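PDB 4NNZ: probable zinc protease from Pseudomonas aeruginosa, which probably acts as one subunit of a heterodimeric zinc-dependent metalloprotease of the M16 peptidase family. Local coordinates for residues A[150-155]-A[414-419]. Residues are numbered along the deposited sequence; the frame is centred on the assembly and turned at random.
Sequences AAAYPA and RLTLAQ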
loop_
_atom_site.group_PDB
_atom_site.type_symbol
_atom_site.label_atom_id
_atom_site.label_comp_id
_atom_site.label_asym_id
_atom_site.label_seq_id
_atom_site.Cartn_x
_atom_site.Cartn_y
_atom_site.Cartn_z
ATOM N N ALA A 150 -6.572 2.606 -5.199
ATOM C CA ALA A 150 -5.582 2.884 -4.204
ATOM C C ALA A 150 -6.108 3.625 -2.965
ATOM O O ALA A 150 -5.780 3.285 -1.873
ATOM C CB ALA A 150 -4.441 3.629 -4.833
ATOM N N ALA A 151 -6.910 4.646 -3.156
ATOM C CA ALA A 151 -7.572 5.326 -2.075
ATOM C C ALA A 151 -8.581 4.474 -1.321
ATOM O O ALA A 151 -8.720 4.605 -0.150
ATOM C CB ALA A 151 -8.204 6.596 -2.554
ATOM N N ALA A 152 -9.294 3.620 -2.017
ATOM C CA ALA A 152 -10.239 2.716 -1.411
ATOM C C ALA A 152 -9.684 1.596 -0.538
ATOM O O ALA A 152 -10.375 1.077 0.284
ATOM C CB ALA A 152 -11.189 2.182 -2.444
ATOM N N TYR A 153 -8.436 1.242 -0.708
ATOM C CA TYR A 153 -7.890 0.132 0.031
ATOM C C TYR A 153 -6.617 0.521 0.755
ATOM O O TYR A 153 -5.553 0.076 0.443
ATOM C CB TYR A 153 -7.613 -1.037 -0.896
ATOM C CG TYR A 153 -8.783 -1.868 -1.323
ATOM C CD1 TYR A 153 -9.515 -2.593 -0.432
ATOM C CD2 TYR A 153 -9.105 -1.964 -2.630
ATOM C CE1 TYR A 153 -10.562 -3.373 -0.847
ATOM C CE2 TYR A 153 -10.133 -2.736 -3.052
ATOM C CZ TYR A 153 -10.861 -3.433 -2.158
ATOM O OH TYR A 153 -11.861 -4.184 -2.627
ATOM N N PRO A 154 -6.734 1.325 1.799
ATOM C CA PRO A 154 -5.556 1.841 2.465
ATOM C C PRO A 154 -4.642 0.792 3.043
ATOM O O PRO A 154 -3.461 0.958 2.950
ATOM C CB PRO A 154 -6.142 2.623 3.617
ATOM C CG PRO A 154 -7.454 3.021 3.175
ATOM C CD PRO A 154 -7.952 1.937 2.332
ATOM N N ALA A 155 -5.170 -0.233 3.669
ATOM C CA ALA A 155 -4.330 -1.181 4.337
ATOM C C ALA A 155 -4.064 -2.478 3.625
ATOM O O ALA A 155 -3.090 -3.128 3.910
ATOM C CB ALA A 155 -4.881 -1.461 5.708
ATOM N N ARG A 414 -17.341 4.456 5.215
ATOM C CA ARG A 414 -16.844 3.369 4.430
ATOM C C ARG A 414 -16.677 3.736 2.985
ATOM O O ARG A 414 -16.387 2.918 2.194
ATOM C CB ARG A 414 -17.777 2.191 4.553
ATOM C CG ARG A 414 -17.821 1.603 5.923
ATOM C CD ARG A 414 -19.051 0.777 6.132
ATOM N NE ARG A 414 -18.883 -0.103 7.256
ATOM C CZ ARG A 414 -19.179 0.206 8.501
ATOM N NH1 ARG A 414 -19.676 1.364 8.785
ATOM N NH2 ARG A 414 -18.991 -0.658 9.454
ATOM N N LEU A 415 -16.862 4.992 2.679
ATOM C CA LEU A 415 -16.954 5.458 1.337
ATOM C C LEU A 415 -15.694 6.066 0.763
ATOM O O LEU A 415 -15.076 6.874 1.385
ATOM C CB LEU A 415 -18.060 6.485 1.261
ATOM C CG LEU A 415 -18.156 7.305 -0.000
ATOM C CD1 LEU A 415 -18.726 6.461 -1.103
ATOM C CD2 LEU A 415 -19.023 8.497 0.231
ATOM N N THR A 416 -15.339 5.644 -0.439
ATOM C CA THR A 416 -14.421 6.329 -1.309
ATOM C C THR A 416 -15.217 6.778 -2.505
ATOM O O THR A 416 -15.814 6.001 -3.170
ATOM C CB THR A 416 -13.327 5.411 -1.829
ATOM O OG1 THR A 416 -12.820 4.620 -0.783
ATOM C CG2 THR A 416 -12.225 6.177 -2.371
ATOM N N LEU A 417 -15.226 8.061 -2.748
ATOM C CA LEU A 417 -15.936 8.628 -3.854
ATOM C C LEU A 417 -14.989 9.396 -4.739
ATOM O O LEU A 417 -14.219 10.161 -4.266
ATOM C CB LEU A 417 -17.027 9.548 -3.348
ATOM C CG LEU A 417 -17.729 10.402 -4.371
ATOM C CD1 LEU A 417 -19.117 10.720 -3.932
ATOM C CD2 LEU A 417 -16.965 11.657 -4.648
ATOM N N ALA A 418 -15.051 9.179 -6.037
ATOM C CA ALA A 418 -14.206 9.905 -6.952
ATOM C C ALA A 418 -14.930 10.586 -8.088
ATOM O O ALA A 418 -15.727 9.988 -8.709
ATOM C CB ALA A 418 -13.153 8.995 -7.499
ATOM N N GLN A 419 -14.598 11.832 -8.375
ATOM C CA GLN A 419 -15.147 12.532 -9.507
ATOM C C GLN A 419 -14.139 12.500 -10.611
ATOM O O GLN A 419 -13.026 12.886 -10.429
ATOM C CB GLN A 419 -15.476 13.973 -9.147
ATOM C CG GLN A 419 -16.292 14.098 -7.882
ATOM C CD GLN A 419 -16.988 15.420 -7.680
ATOM O OE1 GLN A 419 -16.505 16.465 -8.030
ATOM N NE2 GLN A 419 -18.126 15.364 -7.068
#
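Ala151 and Ala152, in the last turn of helix 140-152, pack against Thr416 near the start of strand 415-422, and the backbones come closest where the CA atoms of Ala152 and Thr416 lie 5.5 Å apart. The strand runs inside a mixed sheet, between strands 233-240 and 246-253. The contact thus joins helix 140-152, from the N-terminal half of the M16 peptidase fold, to the sheet of the C-terminal half. Along the strand the side chains alternate: Leu415 and Leu417 reach the other face, where Leu415 meets Trp333 and Leu417 meets Glu329 of helix 325-341, while Thr416 is turned to the helix end. Methyl side chains suit the helix here, because they let its backbone approach a beta-branched residue closely. The helix stops at once: Tyr153 leaves helical geometry, and the carbonyl of Ala152 accepts a hydrogen bond from Asn252 of the adjacent strand, a further link between the two halves.

Thr416 fits the strand through its branched CB, and both branches are used. With chi1 at -45°, Thr416 OG1 stands anti to the carbonyl carbon and rests on Ala152, 3.3 Å from Ala152 CA. Thr416 CG2, anti to the N of its own residue, points instead between the two alanines, lying 3.9 Å from Ala152 N. The CB atoms of Thr416 and Ala152 are also 3.9 Å apart, and at the other alanine Thr416 CG2 meets the CB methyl of Ala151 at 4.0 Å.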